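Local coordinates for periplasmic beta-glucosidase (Pseudomonas aeruginosa, PDB 6R5T), which hydrolyses glycosidic bonds as a family 3 glycoside hydrolase of the periplasm, probably releasing beta-D-glucose from the non-reducing ends of beta-glucosides, at the interface of chains A and B. Numbering follows the deposited sequence. Chains: chain A/B, Periplasmic beta-glucosidase.

Contact 1: the interface of chains A and B. Residues chain A 581, 583-584, 666-667; chain B 192, 225, 228, 265, 267.
A:Ser667 meets two loops of chain B and bonds a carbonyl of each. Its backbone N donates to B:Gly228 O over 2.8 Å in a nearly straight bond (173° at H), the donor tilted a little from the carbonyl plane. The hydroxyl OG, set anti to the backbone N (chi1 -173°), donates to B:His265 O at 2.6 Å, lying in the plane of that carbonyl. Serine suits the spot because its hydroxyl, one carbon from the backbone, can donate to one carbonyl while the backbone N donates to another; CD2 of B:Leu267 flanks its backbone, and the methyl CG2 of B:Thr225 faces CB.

The imidazole of B:His265 offers one face to the peptide joining A:Thr583 and A:Gly584. A:Thr583 C rides 3.9 Å from the ring centroid, offset toward the rim, and A:Gly584 N sits above the same face, also toward the rim; with no side chain, the glycine can bring its backbone this near. The ring edge is used separately: ND1 meets water 1 in the ring plane at 2.8 Å, and that water also contacts A:Ser667 OG and A:Thr583 N. The water thus ties the serine to the peptide over the histidine face and may help fix the ring's rotation.

Farther along, A:Leu581 and B:Thr192 meet at about a right angle, CB of the leucine 3.6 Å from the threonine OG1. Threonine offers a methyl, CG2, to the leucine CD1 and a hydroxyl to water 2, which also reaches A:Leu581 N; the branched leucine supplies the apolar surface opposite.

The patch joins loops of both chains around the short strand B:225-226, and may help hold the subunits together.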
ATOM      1  N   LEU A 581     -13.098  -0.777  -5.225  1.00 12.26           N
ATOM      2  CA  LEU A 581     -14.004  -1.941  -5.432  1.00 12.66           C
ATOM      3  C   LEU A 581     -14.863  -2.167  -4.183  1.00 11.47           C
ATOM      4  O   LEU A 581     -14.515  -1.715  -3.043  1.00 13.11           O
ATOM      5  CB  LEU A 581     -13.194  -3.186  -5.779  1.00 12.19           C
ATOM      6  CG  LEU A 581     -12.257  -3.085  -6.977  1.00 14.22           C
ATOM      7  CD1 LEU A 581     -11.671  -4.439  -7.315  1.00 14.88           C
ATOM      8  CD2 LEU A 581     -12.921  -2.465  -8.189  1.00 17.44           C
ATOM      9  N   THR A 583     -15.737  -4.949  -2.563  1.00 12.38           N
ATOM     10  CA  THR A 583     -15.425  -6.170  -1.784  1.00 11.47           C
ATOM     11  C   THR A 583     -16.717  -6.993  -1.598  1.00 12.60           C
ATOM     12  O   THR A 583     -17.793  -6.567  -2.017  1.00 13.63           O
ATOM     13  CB  THR A 583     -14.762  -5.896  -0.410  1.00 12.18           C
ATOM     14  OG1 THR A 583     -15.771  -5.610   0.560  1.00 13.19           O
ATOM     15  CG2 THR A 583     -13.747  -4.784  -0.487  1.00 13.37           C
ATOM     16  N   GLY A 584     -16.546  -8.185  -1.022  1.00 12.23           N
ATOM     17  CA  GLY A 584     -17.672  -9.063  -0.657  1.00 13.58           C
ATOM     18  C   GLY A 584     -18.365  -8.614   0.594  1.00 14.00           C
ATOM     19  O   GLY A 584     -19.461  -9.077   0.865  1.00 15.71           O
ATOM     20  N   LEU A 666     -15.145  -8.710 -14.371  1.00 15.05           N
ATOM     21  CA  LEU A 666     -14.221  -8.285 -13.286  1.00 17.65           C
ATOM     22  C   LEU A 666     -15.092  -7.513 -12.279  1.00 15.60           C
ATOM     23  O   LEU A 666     -16.033  -6.832 -12.688  1.00 17.02           O
ATOM     24  CB  LEU A 666     -13.147  -7.289 -13.780  1.00 23.51           C
ATOM     25  CG  LEU A 666     -11.944  -7.759 -14.569  1.00 27.27           C
ATOM     26  CD1 LEU A 666     -10.878  -6.702 -14.574  1.00 30.78           C
ATOM     27  CD2 LEU A 666     -11.355  -9.026 -14.012  1.00 31.55           C
ATOM     28  N   SER A 667     -14.662  -7.446 -11.014  1.00 14.09           N
ATOM     29  CA  SER A 667     -15.267  -6.544 -10.014  1.00 13.57           C
ATOM     30  C   SER A 667     -14.928  -5.096 -10.396  1.00 14.16           C
ATOM     31  O   SER A 667     -13.733  -4.776 -10.510  1.00 17.23           O
ATOM     32  CB  SER A 667     -14.705  -6.876  -8.653  1.00 13.02           C
ATOM     33  OG  SER A 667     -15.396  -6.132  -7.662  1.00 15.04           O
TER
ATOM     34  N   THR B 192      -9.563  -5.592  -1.739  1.00 11.13           N
ATOM     35  CA  THR B 192      -8.878  -5.762  -3.029  1.00 10.85           C
ATOM     36  C   THR B 192      -7.409  -6.124  -2.917  1.00 10.30           C
ATOM     37  O   THR B 192      -6.666  -5.521  -2.174  1.00 10.88           O
ATOM     38  CB  THR B 192      -8.967  -4.422  -3.749  1.00 11.43           C
ATOM     39  OG1 THR B 192     -10.341  -4.059  -3.785  1.00 12.40           O
ATOM     40  CG2 THR B 192      -8.342  -4.446  -5.121  1.00 12.68           C
ATOM     41  N   THR B 225     -10.812 -10.356  -3.980  1.00 10.92           N
ATOM     42  CA  THR B 225     -10.468 -10.314  -5.417  1.00 11.80           C
ATOM     43  C   THR B 225      -8.970 -10.564  -5.574  1.00 12.29           C
ATOM     44  O   THR B 225      -8.150 -10.092  -4.723  1.00 12.00           O
ATOM     45  CB  THR B 225     -10.893  -9.038  -6.119  1.00 11.55           C
ATOM     46  OG1 THR B 225     -10.338  -7.931  -5.417  1.00 12.48           O
ATOM     47  CG2 THR B 225     -12.377  -8.863  -6.146  1.00 13.18           C
ATOM     48  N   GLY B 228      -8.956  -8.219  -9.718  1.00 13.02           N
ATOM     49  CA  GLY B 228     -10.339  -7.965 -10.127  1.00 13.85           C
ATOM     50  C   GLY B 228     -11.277  -9.147 -10.064  1.00 14.04           C
ATOM     51  O   GLY B 228     -12.490  -8.916 -10.095  1.00 13.22           O
ATOM     52  N   HIS B 265     -19.481  -8.391  -4.735  1.00 13.16           N
ATOM     53  CA  HIS B 265     -18.306  -8.108  -5.570  1.00 13.99           C
ATOM     54  C   HIS B 265     -18.674  -7.584  -6.960  1.00 14.73           C
ATOM     55  O   HIS B 265     -17.786  -7.088  -7.651  1.00 16.98           O
ATOM     56  CB  HIS B 265     -17.479  -9.366  -5.762  1.00 13.17           C
ATOM     57  CG  HIS B 265     -16.586  -9.726  -4.636  1.00 12.64           C
ATOM     58  ND1 HIS B 265     -15.464  -8.977  -4.316  1.00 13.73           N
ATOM     59  CD2 HIS B 265     -16.570 -10.828  -3.863  1.00 13.40           C
ATOM     60  CE1 HIS B 265     -14.815  -9.616  -3.346  1.00 12.37           C
ATOM     61  NE2 HIS B 265     -15.459 -10.752  -3.057  1.00 13.74           N
ATOM     62  N   LEU B 267     -19.762  -9.503  -9.546  1.00 13.89           N
ATOM     63  CA  LEU B 267     -19.558 -10.546 -10.584  1.00 15.73           C
ATOM     64  C   LEU B 267     -20.905 -11.164 -10.982  1.00 17.92           C
ATOM     65  O   LEU B 267     -20.990 -11.791 -12.023  1.00 17.26           O
ATOM     66  CB  LEU B 267     -18.632 -11.639 -10.056  1.00 17.24           C
ATOM     67  CG  LEU B 267     -17.155 -11.487 -10.398  1.00 20.35           C
ATOM     68  CD1 LEU B 267     -16.859 -11.911 -11.768  1.00 25.41           C
ATOM     69  CD2 LEU B 267     -16.654 -10.062 -10.151  1.00 18.78           C
TER
HETATM   70  O   HOH W   1     -14.732  -6.356  -4.983  1.00 12.82           O
HETATM   71  O   HOH W   2     -10.508  -1.374  -4.058  1.00 17.26           O

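Contact 2: the interface of chains A and B. Residues chain A 441, 444-445, 485, 487; chain B 594-596, 598, 600.
The aromatic ring of A:Tyr441 receives B:Phe600 CB squarely over the centre of one face, 3.3 Å from the centroid, a CH-pi contact in which the two side chains run about perpendicular. B:Arg598 slides past the tyrosine in the opposite direction, its guanidinium plane 34° from the ring and NH1 beside CE1 and CD1. The aliphatic stem of B:Lys594 passes near the phenol, with CG 3.7 Å from A:Tyr441 OH; a long chain, extended beyond CG, lets this residue thread between A:Tyr441 and A:Tyr445.

B:Tyr595 turns its edge toward the face of A:Tyr445, the planes 56° apart, and A:Tyr445 CE2 lies 3.6 Å from B:Tyr595 CE2. B:Lys594 CB sits at the edge of the A:Tyr445 ring. B:Lys594 NZ donates to B:Tyr595 OH over 2.8 Å, tying two neighbours of the same loop together. A:His485 is poorly ordered, and its weak bond to that phenol carries little weight.

Outside this shell, water 4 joins A:Tyr441 OH, A:Ala487 O, B:Lys594 O and B:Arg598 NH1, the last at 3.0 Å and close to straight (169° at H). Bending at chi3 helps bring the guanidinium there. Water 3 links A:Ala487 O to backbone atoms of B:Thr596 and B:Arg598, and water 5 bridges A:Tyr445 OH to B:Tyr595 N, 2.9 Å from that nitrogen.

The site seats a chain B loop against helix A:436-442 and its neighbouring loops, and may stabilise the pair of chains in the deposited assembly.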
ATOM      1  N   TYR A 441      16.488  18.698   7.271  1.00 16.21           N
ATOM      2  CA  TYR A 441      16.138  18.178   5.944  1.00 15.91           C
ATOM      3  C   TYR A 441      15.706  19.330   5.003  1.00 17.22           C
ATOM      4  O   TYR A 441      16.156  19.414   3.841  1.00 16.37           O
ATOM      5  CB  TYR A 441      14.992  17.188   6.120  1.00 16.99           C
ATOM      6  CG  TYR A 441      14.519  16.662   4.814  1.00 18.64           C
ATOM      7  CD1 TYR A 441      15.204  15.615   4.202  1.00 22.16           C
ATOM      8  CD2 TYR A 441      13.404  17.194   4.213  1.00 18.64           C
ATOM      9  CE1 TYR A 441      14.769  15.121   2.980  1.00 22.81           C
ATOM     10  CE2 TYR A 441      12.983  16.734   2.988  1.00 20.17           C
ATOM     11  CZ  TYR A 441      13.657  15.679   2.399  1.00 20.70           C
ATOM     12  OH  TYR A 441      13.218  15.157   1.233  1.00 24.64           O
ATOM     13  N   SER A 444      18.431  21.477   3.711  1.00 18.91           N
ATOM     14  CA  SER A 444      19.476  20.715   2.983  1.00 22.35           C
ATOM     15  C   SER A 444      19.462  21.207   1.529  1.00 24.22           C
ATOM     16  O   SER A 444      18.383  21.222   0.884  1.00 30.31           O
ATOM     17  CB  SER A 444      19.262  19.200   3.057  1.00 23.38           C
ATOM     18  OG  SER A 444      19.527  18.756   4.368  1.00 31.08           O
ATOM     19  N   TYR A 445      20.643  21.514   1.021  1.00 23.72           N
ATOM     20  CA  TYR A 445      20.961  21.986  -0.353  1.00 23.74           C
ATOM     21  C   TYR A 445      20.784  23.485  -0.508  1.00 26.04           C
ATOM     22  O   TYR A 445      21.695  24.120  -0.999  1.00 21.60           O
ATOM     23  CB  TYR A 445      20.147  21.303  -1.455  1.00 26.91           C
ATOM     24  CG  TYR A 445      20.622  19.918  -1.743  1.00 29.81           C
ATOM     25  CD1 TYR A 445      21.749  19.677  -2.509  1.00 33.50           C
ATOM     26  CD2 TYR A 445      19.941  18.839  -1.207  1.00 37.98           C
ATOM     27  CE1 TYR A 445      22.191  18.380  -2.730  1.00 40.04           C
ATOM     28  CE2 TYR A 445      20.361  17.539  -1.440  1.00 34.45           C
ATOM     29  CZ  TYR A 445      21.479  17.308  -2.209  1.00 42.31           C
ATOM     30  OH  TYR A 445      21.866  16.011  -2.430  1.00 51.61           O
ATOM     31  N   HIS A 485       7.621  17.639  -2.381  1.00 20.05           N
ATOM     32  CA  HIS A 485       8.527  17.793  -3.524  1.00 24.20           C
ATOM     33  C   HIS A 485       9.154  16.422  -3.825  1.00 19.15           C
ATOM     34  O   HIS A 485       8.871  15.427  -3.129  1.00 18.19           O
ATOM     35  CB  HIS A 485       9.340  19.046  -3.195  1.00 35.84           C
ATOM     36  CG  HIS A 485      10.801  18.899  -3.228  1.00 41.47           C
ATOM     37  ND1 HIS A 485      11.498  18.533  -2.121  1.00 52.26           N
ATOM     38  CD2 HIS A 485      11.671  18.966  -4.244  1.00 53.04           C
ATOM     39  CE1 HIS A 485      12.765  18.431  -2.442  1.00 52.95           C
ATOM     40  NE2 HIS A 485      12.902  18.687  -3.737  1.00 49.79           N
ATOM     41  N   ALA A 487      11.297  13.304  -3.626  1.00 15.09           N
ATOM     42  CA  ALA A 487      11.938  12.547  -2.517  1.00 16.00           C
ATOM     43  C   ALA A 487      11.344  12.903  -1.138  1.00 17.16           C
ATOM     44  O   ALA A 487      11.661  12.130  -0.197  1.00 20.63           O
ATOM     45  CB  ALA A 487      13.424  12.681  -2.522  1.00 16.10           C
TER
ATOM     46  N   LYS B 594      19.254  13.110   0.537  1.00 26.34           N
ATOM     47  CA  LYS B 594      17.878  13.583   0.308  0.50 26.92           C
ATOM     48  C   LYS B 594      17.270  12.846  -0.891  1.00 21.89           C
ATOM     49  O   LYS B 594      16.119  12.454  -0.785  1.00 22.07           O
ATOM     50  CB  LYS B 594      17.910  15.090   0.071  0.50 30.30           C
ATOM     51  CG  LYS B 594      16.569  15.694  -0.289  0.50 37.74           C
ATOM     52  CD  LYS B 594      16.609  17.195  -0.362  0.50 37.34           C
ATOM     53  CE  LYS B 594      15.330  17.704  -0.969  0.50 40.40           C
ATOM     54  NZ  LYS B 594      15.548  18.984  -1.682  0.50 46.29           N
ATOM     55  N   TYR B 595      18.021  12.711  -1.996  1.00 19.43           N
ATOM     56  CA  TYR B 595      17.446  12.184  -3.262  1.00 18.51           C
ATOM     57  C   TYR B 595      17.590  10.672  -3.284  1.00 17.74           C
ATOM     58  O   TYR B 595      18.154  10.099  -4.234  1.00 18.09           O
ATOM     59  CB  TYR B 595      17.969  12.920  -4.492  1.00 19.88           C
ATOM     60  CG  TYR B 595      17.534  14.352  -4.469  1.00 21.09           C
ATOM     61  CD1 TYR B 595      16.254  14.686  -4.867  1.00 24.66           C
ATOM     62  CD2 TYR B 595      18.356  15.363  -3.987  1.00 25.94           C
ATOM     63  CE1 TYR B 595      15.805  15.992  -4.863  1.00 29.36           C
ATOM     64  CE2 TYR B 595      17.909  16.676  -3.942  1.00 27.14           C
ATOM     65  CZ  TYR B 595      16.627  16.983  -4.363  1.00 27.45           C
ATOM     66  OH  TYR B 595      16.142  18.259  -4.330  1.00 32.61           O
ATOM     67  N   THR B 596      16.933  10.047  -2.321  1.00 14.87           N
ATOM     68  CA  THR B 596      16.905   8.581  -2.191  1.00 15.88           C
ATOM     69  C   THR B 596      15.483   8.148  -1.840  1.00 14.54           C
ATOM     70  O   THR B 596      14.638   8.972  -1.516  1.00 13.76           O
ATOM     71  CB  THR B 596      17.942   8.078  -1.179  1.00 17.24           C
ATOM     72  OG1 THR B 596      17.607   8.611   0.107  1.00 18.52           O
ATOM     73  CG2 THR B 596      19.369   8.448  -1.566  1.00 17.72           C
ATOM     74  N   ARG B 598      13.028   7.091   0.517  1.00 12.95           N
ATOM     75  CA  ARG B 598      13.015   7.273   1.993  1.00 14.63           C
ATOM     76  C   ARG B 598      11.875   8.203   2.386  1.00 15.43           C
ATOM     77  O   ARG B 598      11.245   8.835   1.496  1.00 15.86           O
ATOM     78  CB  ARG B 598      14.323   7.898   2.452  1.00 15.81           C
ATOM     79  CG  ARG B 598      14.450   9.330   1.922  1.00 17.69           C
ATOM     80  CD  ARG B 598      15.745   9.958   2.354  1.00 20.28           C
ATOM     81  NE  ARG B 598      15.914  10.082   3.801  1.00 25.32           N
ATOM     82  CZ  ARG B 598      15.856  11.219   4.476  1.00 24.23           C
ATOM     83  NH1 ARG B 598      15.347  12.285   3.901  1.00 33.93           N
ATOM     84  NH2 ARG B 598      16.123  11.265   5.764  1.00 23.55           N
ATOM     85  N   PHE B 600      11.154  11.627   4.929  1.00 15.36           N
ATOM     86  CA  PHE B 600      11.977  12.706   5.556  1.00 15.47           C
ATOM     87  C   PHE B 600      11.598  12.965   7.004  1.00 15.81           C
ATOM     88  O   PHE B 600      12.363  13.646   7.679  1.00 17.00           O
ATOM     89  CB  PHE B 600      11.896  13.975   4.712  1.00 15.51           C
ATOM     90  CG  PHE B 600      10.642  14.779   4.872  1.00 15.56           C
ATOM     91  CD1 PHE B 600      10.498  15.714   5.869  1.00 15.81           C
ATOM     92  CD2 PHE B 600       9.604  14.659   3.982  1.00 15.38           C
ATOM     93  CE1 PHE B 600       9.309  16.410   6.033  1.00 16.35           C
ATOM     94  CE2 PHE B 600       8.440  15.409   4.098  1.00 15.65           C
ATOM     95  CZ  PHE B 600       8.289  16.298   5.119  1.00 16.46           C
TER
HETATM   96  O   HOH W   3      11.833   9.313  -1.234  1.00 17.87           O
HETATM   97  O   HOH W   4      14.181  12.504   1.091  1.00 22.87           O
HETATM   98  O   HOH W   5      20.891  13.223  -2.255  1.00 33.01           O

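Contact 1 and contact 2 lie about 38 Å apart, between the centres of their C-alpha atoms, and share no residue. Their roles cross over: chain A gives residues 581, 583 and 584, together with 666 and 667, to contact 1, whereas chain B gives residues between 594 and 600, close in sequence to the first three, to contact 2. Because the interface is two-fold symmetric, each contact has a twin with the chains exchanged, and in each subunit this stretch reaches its partner at two separated places. Such spaced attachments would resist rocking, although the structure alone does not show that the dimer forms in the periplasm.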